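Local coordinates for protein xylosidase (Xanthomonas axonopodis pv. citri, PDB 6XN2) that probably hydrolyses xylo-oligosaccharides as a family 43 glycoside hydrolase, and binds xylotriose, with a calcium ion also bound in the structure, at residues D121-N126 and Y130-A135; A164-I169 and I227-P232. One frame throughout, in Å; residues are numbered along the deposited sequence.

Contact 1. Residues D121-N126 and Y130-A135; sequences DAAQRN and YLYFPA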
ATOM      1  N   ASP A 121       6.562  -0.402   3.499  1.00 25.05           N
ATOM      2  CA  ASP A 121       5.831  -0.937   4.641  1.00 26.43           C
ATOM      3  C   ASP A 121       6.835  -1.370   5.694  1.00 25.02           C
ATOM      4  O   ASP A 121       8.044  -1.356   5.456  1.00 26.96           O
ATOM      5  CB  ASP A 121       4.927  -2.109   4.232  1.00 27.35           C
ATOM      6  CG  ASP A 121       3.836  -2.392   5.261  1.00 25.12           C
ATOM      7  OD1 ASP A 121       3.692  -1.590   6.210  1.00 28.38           O
ATOM      8  OD2 ASP A 121       3.125  -3.409   5.122  1.00 27.50           O
ATOM      9  N   ALA A 122       6.345  -1.752   6.864  1.00 27.18           N
ATOM     10  CA  ALA A 122       7.238  -2.148   7.935  1.00 26.21           C
ATOM     11  C   ALA A 122       6.704  -3.364   8.666  1.00 28.77           C
ATOM     12  O   ALA A 122       5.514  -3.676   8.586  1.00 26.65           O
ATOM     13  CB  ALA A 122       7.448  -0.993   8.902  1.00 25.95           C
ATOM     14  N   ALA A 123       7.603  -4.052   9.361  1.00 28.97           N
ATOM     15  CA  ALA A 123       7.253  -5.191  10.191  1.00 25.35           C
ATOM     16  C   ALA A 123       8.209  -5.280  11.369  1.00 26.49           C
ATOM     17  O   ALA A 123       9.311  -4.727  11.329  1.00 25.67           O
ATOM     18  CB  ALA A 123       7.287  -6.487   9.382  1.00 26.36           C
ATOM     19  N   GLN A 124       7.788  -5.973  12.422  1.00 25.65           N
ATOM     20  CA  GLN A 124       8.659  -6.211  13.562  1.00 27.30           C
ATOM     21  C   GLN A 124       8.749  -7.693  13.883  1.00 29.24           C
ATOM     22  O   GLN A 124       7.776  -8.437  13.752  1.00 27.46           O
ATOM     23  CB  GLN A 124       8.174  -5.445  14.794  1.00 28.36           C
ATOM     24  CG  GLN A 124       8.304  -3.931  14.689  1.00 29.64           C
ATOM     25  CD  GLN A 124       8.132  -3.243  16.027  1.00 29.19           C
ATOM     26  OE1 GLN A 124       7.285  -3.631  16.834  1.00 31.96           O
ATOM     27  NE2 GLN A 124       8.942  -2.224  16.278  1.00 29.64           N
ATOM     28  N   ARG A 125       9.924  -8.086  14.334  1.00 30.00           N
ATOM     29  CA  ARG A 125      10.213  -9.421  14.779  1.00 29.06           C
ATOM     30  C   ARG A 125      11.533  -9.406  15.506  1.00 31.57           C
ATOM     31  O   ARG A 125      12.412  -8.714  15.145  1.00 30.06           O
ATOM     32  CB  ARG A 125      10.258 -10.455  13.667  1.00 31.37           C
ATOM     33  CG  ARG A 125       9.857 -11.849  14.105  1.00 35.74           C
ATOM     34  CD  ARG A 125      10.090 -12.857  13.014  1.00 32.89           C
ATOM     35  NE  ARG A 125       9.464 -14.133  13.251  1.00 38.60           N
ATOM     36  CZ  ARG A 125      10.027 -15.130  13.919  1.00 49.90           C
ATOM     37  NH1 ARG A 125       9.385 -16.263  14.064  1.00 47.92           N
ATOM     38  NH2 ARG A 125      11.228 -15.004  14.442  1.00 48.06           N
ATOM     39  N   ASN A 126      11.601 -10.175  16.565  1.00 33.67           N
ATOM     40  CA  ASN A 126      12.794 -10.332  17.371  1.00 32.16           C
ATOM     41  C   ASN A 126      13.407  -9.035  17.828  1.00 30.82           C
ATOM     42  O   ASN A 126      14.574  -8.930  17.901  1.00 31.81           O
ATOM     43  CB  ASN A 126      13.821 -11.175  16.625  1.00 32.70           C
ATOM     44  CG  ASN A 126      13.272 -12.489  16.148  1.00 40.20           C
ATOM     45  OD1 ASN A 126      13.056 -12.698  14.980  1.00 38.04           O
ATOM     46  ND2 ASN A 126      13.074 -13.384  17.064  1.00 39.98           N
ATOM     47  N   TYR A 130      11.771  -3.942  10.442  1.00 23.15           N
ATOM     48  CA  TYR A 130      12.185  -4.069   9.078  1.00 28.48           C
ATOM     49  C   TYR A 130      11.416  -3.130   8.187  1.00 28.24           C
ATOM     50  O   TYR A 130      10.267  -3.072   8.288  1.00 26.92           O
ATOM     51  CB  TYR A 130      12.002  -5.500   8.603  1.00 26.03           C
ATOM     52  CG  TYR A 130      12.748  -6.495   9.435  1.00 26.18           C
ATOM     53  CD1 TYR A 130      12.199  -7.021  10.551  1.00 27.39           C
ATOM     54  CD2 TYR A 130      13.998  -6.880   9.112  1.00 29.61           C
ATOM     55  CE1 TYR A 130      12.881  -7.920  11.328  1.00 28.49           C
ATOM     56  CE2 TYR A 130      14.687  -7.776   9.882  1.00 27.64           C
ATOM     57  CZ  TYR A 130      14.120  -8.287  10.986  1.00 27.44           C
ATOM     58  OH  TYR A 130      14.778  -9.158  11.751  1.00 28.63           O
ATOM     59  N   LEU A 131      12.101  -2.401   7.324  1.00 26.42           N
ATOM     60  CA  LEU A 131      11.470  -1.499   6.390  1.00 27.05           C
ATOM     61  C   LEU A 131      11.515  -2.101   5.008  1.00 27.41           C
ATOM     62  O   LEU A 131      12.539  -2.264   4.477  1.00 28.65           O
ATOM     63  CB  LEU A 131      12.129  -0.125   6.409  1.00 27.65           C
ATOM     64  CG  LEU A 131      11.531   0.987   5.554  1.00 25.94           C
ATOM     65  CD1 LEU A 131      10.111   1.249   5.931  1.00 28.93           C
ATOM     66  CD2 LEU A 131      12.299   2.262   5.690  1.00 31.05           C
ATOM     67  N   TYR A 132      10.372  -2.480   4.478  1.00 26.18           N
ATOM     68  CA  TYR A 132      10.277  -3.061   3.143  1.00 22.75           C
ATOM     69  C   TYR A 132       9.948  -1.975   2.134  1.00 26.62           C
ATOM     70  O   TYR A 132       9.044  -1.181   2.361  1.00 25.90           O
ATOM     71  CB  TYR A 132       9.209  -4.158   3.102  1.00 23.15           C
ATOM     72  CG  TYR A 132       9.498  -5.278   4.053  1.00 25.82           C
ATOM     73  CD1 TYR A 132       9.170  -5.171   5.400  1.00 29.44           C
ATOM     74  CD2 TYR A 132      10.121  -6.440   3.612  1.00 24.07           C
ATOM     75  CE1 TYR A 132       9.453  -6.195   6.283  1.00 26.62           C
ATOM     76  CE2 TYR A 132      10.409  -7.471   4.486  1.00 24.10           C
ATOM     77  CZ  TYR A 132      10.072  -7.343   5.817  1.00 26.93           C
ATOM     78  OH  TYR A 132      10.353  -8.364   6.687  1.00 28.98           O
ATOM     79  N   PHE A 133      10.676  -1.935   1.022  1.00 28.81           N
ATOM     80  CA  PHE A 133      10.477  -0.865   0.047  1.00 24.90           C
ATOM     81  C   PHE A 133      10.739  -1.315  -1.385  1.00 28.26           C
ATOM     82  O   PHE A 133      11.645  -2.112  -1.638  1.00 26.05           O
ATOM     83  CB  PHE A 133      11.382   0.328   0.384  1.00 25.50           C
ATOM     84  CG  PHE A 133      12.852   0.021   0.280  1.00 28.67           C
ATOM     85  CD1 PHE A 133      13.514  -0.611   1.318  1.00 29.15           C
ATOM     86  CD2 PHE A 133      13.569   0.368  -0.854  1.00 27.05           C
ATOM     87  CE1 PHE A 133      14.863  -0.903   1.228  1.00 27.78           C
ATOM     88  CE2 PHE A 133      14.926   0.070  -0.951  1.00 25.24           C
ATOM     89  CZ  PHE A 133      15.568  -0.553   0.090  1.00 27.17           C
ATOM     90  N   PRO A 134       9.941  -0.800  -2.332  1.00 26.49           N
ATOM     91  CA  PRO A 134      10.203  -1.030  -3.749  1.00 25.20           C
ATOM     92  C   PRO A 134      11.109   0.065  -4.311  1.00 25.13           C
ATOM     93  O   PRO A 134      10.931   1.256  -4.020  1.00 27.70           O
ATOM     94  CB  PRO A 134       8.808  -0.970  -4.366  1.00 29.01           C
ATOM     95  CG  PRO A 134       8.091   0.062  -3.516  1.00 27.68           C
ATOM     96  CD  PRO A 134       8.716  -0.005  -2.125  1.00 25.97           C
ATOM     97  N   ALA A 135      12.096  -0.337  -5.097  1.00 27.68           N
ATOM     98  CA  ALA A 135      12.930   0.634  -5.787  1.00 27.63           C
ATOM     99  C   ALA A 135      13.341   0.062  -7.126  1.00 28.40           C
ATOM    100  O   ALA A 135      13.208  -1.137  -7.368  1.00 31.49           O
ATOM    101  CB  ALA A 135      14.150   1.004  -4.946  1.00 27.50           C
TER
HETATM  102  O   HOH W   1      13.645 -11.294  12.948  1.00 36.11           O
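D121 and Y132 pair at one end of a hairpin of two neighbouring strands, 121-125 and 128-136, in a four-stranded antiparallel blade of the five-bladed GH43 beta-propeller. Two hydrogen-bonded pairs, D121 with Y132 and A123 with Y130, flank the non-hydrogen-bonded pair A122-L131, where A122 CA also comes within 3.2 Å of Y130 O in a CA-H...O contact. On the face shared by D121, A123, Y130 and Y132, the two tyrosines adopt the same first torsion, CG anti to the carbonyl carbon (chi1 -58° and -60°). The Y132 ring reaches across to the neighbouring strand: its CE1 lies 3.8 Å from A123 CB, approached obliquely, while D121 O sits at its edge in the ring plane. Its hydroxyl bonds to M226 O. D121 bends away from the hairpin, OD1 bonded to H54 NE2 and OD2 to V173 N; its side chain is about 6 Å from the bound calcium ion. On the other face L131 places CD1 3.4 Å from D121 O. Toward the turn, the Y130 ring presents its edge to A123 O and R125 O. R125 NH2 binds N126 OD1, which accepts a hydrogen bond from a water that also lies 2.7 Å from Y130 OH.

Contact 2. Residues A164-I169 and I227-P232; sequences AGTYSI and IDLAEP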
ATOM      1  N   ALA A 164      15.298 -11.742  -2.789  1.00 28.55           N
ATOM      2  CA  ALA A 164      15.194 -12.661  -3.886  1.00 27.51           C
ATOM      3  C   ALA A 164      13.789 -13.155  -4.021  1.00 26.73           C
ATOM      4  O   ALA A 164      13.191 -13.482  -3.066  1.00 29.37           O
ATOM      5  CB  ALA A 164      16.137 -13.824  -3.701  1.00 26.96           C
ATOM      6  N   GLY A 165      13.305 -13.213  -5.233  1.00 25.98           N
ATOM      7  CA  GLY A 165      11.974 -13.669  -5.485  1.00 27.37           C
ATOM      8  C   GLY A 165      10.996 -12.527  -5.574  1.00 28.48           C
ATOM      9  O   GLY A 165       9.850 -12.742  -5.794  1.00 27.30           O
ATOM     10  N   THR A 166      11.489 -11.318  -5.368  1.00 26.81           N
ATOM     11  CA  THR A 166      10.655 -10.171  -5.464  1.00 25.39           C
ATOM     12  C   THR A 166      10.905  -9.459  -6.749  1.00 28.52           C
ATOM     13  O   THR A 166      11.884  -9.585  -7.376  1.00 23.95           O
ATOM     14  CB  THR A 166      10.766  -9.204  -4.294  1.00 25.78           C
ATOM     15  OG1 THR A 166      12.026  -8.565  -4.314  1.00 24.24           O
ATOM     16  CG2 THR A 166      10.567  -9.923  -3.020  1.00 26.10           C
ATOM     17  N   TYR A 167       9.869  -8.774  -7.127  1.00 24.70           N
ATOM     18  CA  TYR A 167       9.739  -7.993  -8.325  1.00 26.87           C
ATOM     19  C   TYR A 167       8.537  -7.061  -8.184  1.00 28.48           C
ATOM     20  O   TYR A 167       7.929  -7.080  -7.114  1.00 25.87           O
ATOM     21  CB  TYR A 167       9.577  -8.904  -9.514  1.00 25.30           C
ATOM     22  CG  TYR A 167       8.532  -9.946  -9.366  1.00 26.07           C
ATOM     23  CD1 TYR A 167       8.812 -11.139  -8.801  1.00 26.33           C
ATOM     24  CD2 TYR A 167       7.292  -9.756  -9.845  1.00 25.94           C
ATOM     25  CE1 TYR A 167       7.879 -12.098  -8.671  1.00 27.45           C
ATOM     26  CE2 TYR A 167       6.353 -10.718  -9.734  1.00 27.07           C
ATOM     27  CZ  TYR A 167       6.662 -11.897  -9.132  1.00 26.73           C
ATOM     28  OH  TYR A 167       5.757 -12.867  -8.993  1.00 29.32           O
ATOM     29  N   SER A 168       8.336  -6.096  -9.129  1.00 24.76           N
ATOM     30  CA  SER A 168       7.218  -5.167  -9.084  1.00 24.02           C
ATOM     31  C   SER A 168       7.317  -4.312  -7.804  1.00 27.83           C
ATOM     32  O   SER A 168       8.415  -4.109  -7.262  1.00 24.61           O
ATOM     33  CB  SER A 168       5.881  -5.926  -9.158  1.00 22.85           C
ATOM     34  OG  SER A 168       4.802  -5.056  -9.466  1.00 25.62           O
ATOM     35  N   ILE A 169       6.203  -3.783  -7.342  1.00 26.31           N
ATOM     36  CA  ILE A 169       6.208  -2.827  -6.250  1.00 26.16           C
ATOM     37  C   ILE A 169       5.228  -3.037  -5.117  1.00 26.33           C
ATOM     38  O   ILE A 169       4.701  -4.091  -4.966  1.00 25.68           O
ATOM     39  CB  ILE A 169       5.845  -1.447  -6.837  1.00 28.04           C
ATOM     40  CG1 ILE A 169       4.547  -1.520  -7.603  1.00 27.99           C
ATOM     41  CG2 ILE A 169       6.842  -0.967  -7.830  1.00 28.58           C
ATOM     42  CD1 ILE A 169       4.030  -0.185  -8.065  1.00 27.08           C
ATOM     43  N   ILE A 227      14.289 -11.057   6.132  1.00 29.65           N
ATOM     44  CA  ILE A 227      14.853 -10.367   4.974  1.00 27.04           C
ATOM     45  C   ILE A 227      14.859 -11.269   3.731  1.00 28.66           C
ATOM     46  O   ILE A 227      15.306 -10.861   2.657  1.00 28.98           O
ATOM     47  CB  ILE A 227      16.278  -9.867   5.264  1.00 30.43           C
ATOM     48  CG1 ILE A 227      17.216 -11.050   5.500  1.00 33.01           C
ATOM     49  CG2 ILE A 227      16.281  -8.928   6.464  1.00 30.62           C
ATOM     50  CD1 ILE A 227      18.635 -10.631   5.745  1.00 34.59           C
ATOM     51  N   ASP A 228      14.281 -12.445   3.882  1.00 28.79           N
ATOM     52  CA  ASP A 228      14.163 -13.388   2.753  1.00 28.83           C
ATOM     53  C   ASP A 228      12.772 -14.003   2.758  1.00 28.18           C
ATOM     54  O   ASP A 228      12.196 -14.103   3.791  1.00 27.37           O
ATOM     55  CB  ASP A 228      15.159 -14.535   2.874  1.00 28.69           C
ATOM     56  CG  ASP A 228      16.593 -14.109   2.716  1.00 35.89           C
ATOM     57  OD1 ASP A 228      16.881 -13.386   1.809  1.00 38.35           O
ATOM     58  OD2 ASP A 228      17.390 -14.542   3.493  1.00 46.49           O
ATOM     59  N   LEU A 229      12.289 -14.407   1.598  1.00 26.86           N
ATOM     60  CA  LEU A 229      11.044 -15.104   1.538  1.00 23.97           C
ATOM     61  C   LEU A 229      11.284 -16.521   1.990  1.00 30.34           C
ATOM     62  O   LEU A 229      12.334 -17.035   1.831  1.00 28.02           O
ATOM     63  CB  LEU A 229      10.513 -15.167   0.119  1.00 28.64           C
ATOM     64  CG  LEU A 229      10.474 -13.900  -0.683  1.00 27.93           C
ATOM     65  CD1 LEU A 229       9.806 -14.200  -1.991  1.00 25.80           C
ATOM     66  CD2 LEU A 229       9.713 -12.866   0.073  1.00 25.77           C
ATOM     67  N   ALA A 230      10.281 -17.155   2.535  1.00 29.76           N
ATOM     68  CA  ALA A 230      10.430 -18.542   2.941  1.00 30.60           C
ATOM     69  C   ALA A 230      10.001 -19.486   1.847  1.00 33.51           C
ATOM     70  O   ALA A 230      10.152 -20.664   1.976  1.00 27.57           O
ATOM     71  CB  ALA A 230       9.651 -18.820   4.177  1.00 29.69           C
ATOM     72  N   GLU A 231       9.480 -18.933   0.767  1.00 29.85           N
ATOM     73  CA  GLU A 231       9.009 -19.697  -0.353  1.00 28.95           C
ATOM     74  C   GLU A 231       8.822 -18.788  -1.547  1.00 29.55           C
ATOM     75  O   GLU A 231       8.682 -17.626  -1.385  1.00 30.97           O
ATOM     76  CB  GLU A 231       7.649 -20.255  -0.002  1.00 29.57           C
ATOM     77  CG  GLU A 231       6.584 -19.173   0.036  1.00 32.29           C
ATOM     78  CD  GLU A 231       5.321 -19.570   0.708  1.00 35.32           C
ATOM     79  OE1 GLU A 231       5.050 -20.744   0.759  1.00 36.79           O
ATOM     80  OE2 GLU A 231       4.584 -18.713   1.150  1.00 31.64           O
ATOM     81  N   PRO A 232       8.742 -19.340  -2.764  1.00 31.93           N
ATOM     82  CA  PRO A 232       8.416 -18.523  -3.941  1.00 29.52           C
ATOM     83  C   PRO A 232       7.014 -17.928  -3.799  1.00 30.23           C
ATOM     84  O   PRO A 232       6.139 -18.570  -3.208  1.00 27.83           O
ATOM     85  CB  PRO A 232       8.481 -19.519  -5.107  1.00 31.18           C
ATOM     86  CG  PRO A 232       9.263 -20.681  -4.594  1.00 32.84           C
ATOM     87  CD  PRO A 232       9.001 -20.745  -3.120  1.00 35.36           C
TER
HETATM   88  O   HOH W   2      13.962 -14.337  -0.529  1.00 26.76           O
HETATM   89  O   HOH W   3      17.348 -12.374  -0.678  1.00 33.55           O
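L229 reaches across to the backbone of A164 and G165 and carries most of this loop-to-loop contact. Its CG and CD1 each lie 3.6 Å from A164 O, and CD1 is also 4.1 Å from G165 O. The isobutyl group arrives there because CG stands anti to the carbonyl carbon (chi1 -49°) on a CB that already points at the opposing loop. The other methyl, CD2, is only loosely apposed to T166 CG2, at 4.4 Å. No direct hydrogen bond joins the segments; two waters do the polar work. One donates to A164 O and accepts from L229 N at 2.7 Å, so A164 O meets both the leucine branch and the water. The second accepts from A164 N and donates to D228 OD1, 2.7 Å away. G165, a glycine with a positive phi of 95°, turns the loop here and leaves its backbone beside L229 CD1.

Further out, D228 OD2 forms a salt bridge with R225, and T166 OG1 is hydrogen-bonded to I163 O. L183 of strand 181-185 touches both T166 and L229. The whole is a water-bridged packing of two inter-strand loops of the five-bladed GH43 beta-propeller, the first of which runs on to I169, a residue of the ligand pocket that touches the bound xylose.

Overall arrangement
From the N terminus, the chain first meets contact 1, where strand 121-125 turns back through a short connection onto strand 128-136. Contact 1 is complete before contact 2 opens, so the two follow in series, neither nesting nor crossing. After strands 142-149 and 157-158, the chain enters the loop holding 164-169; 57 residues, with strands including 172-175, 181-185 and 218-221, intervene before 227-232 closes contact 2. It thus joins the loop leaving the four-stranded blade that begins with strand 121-125 to the loop between strands 218-221 and 234-239, in the next blade along the chain. The centres are about 13 Å apart, yet the contacts touch: P134 CB packs 3.7 Å from I169 CA, and Y130 CE2 lies 3.9 Å from I227 CG2.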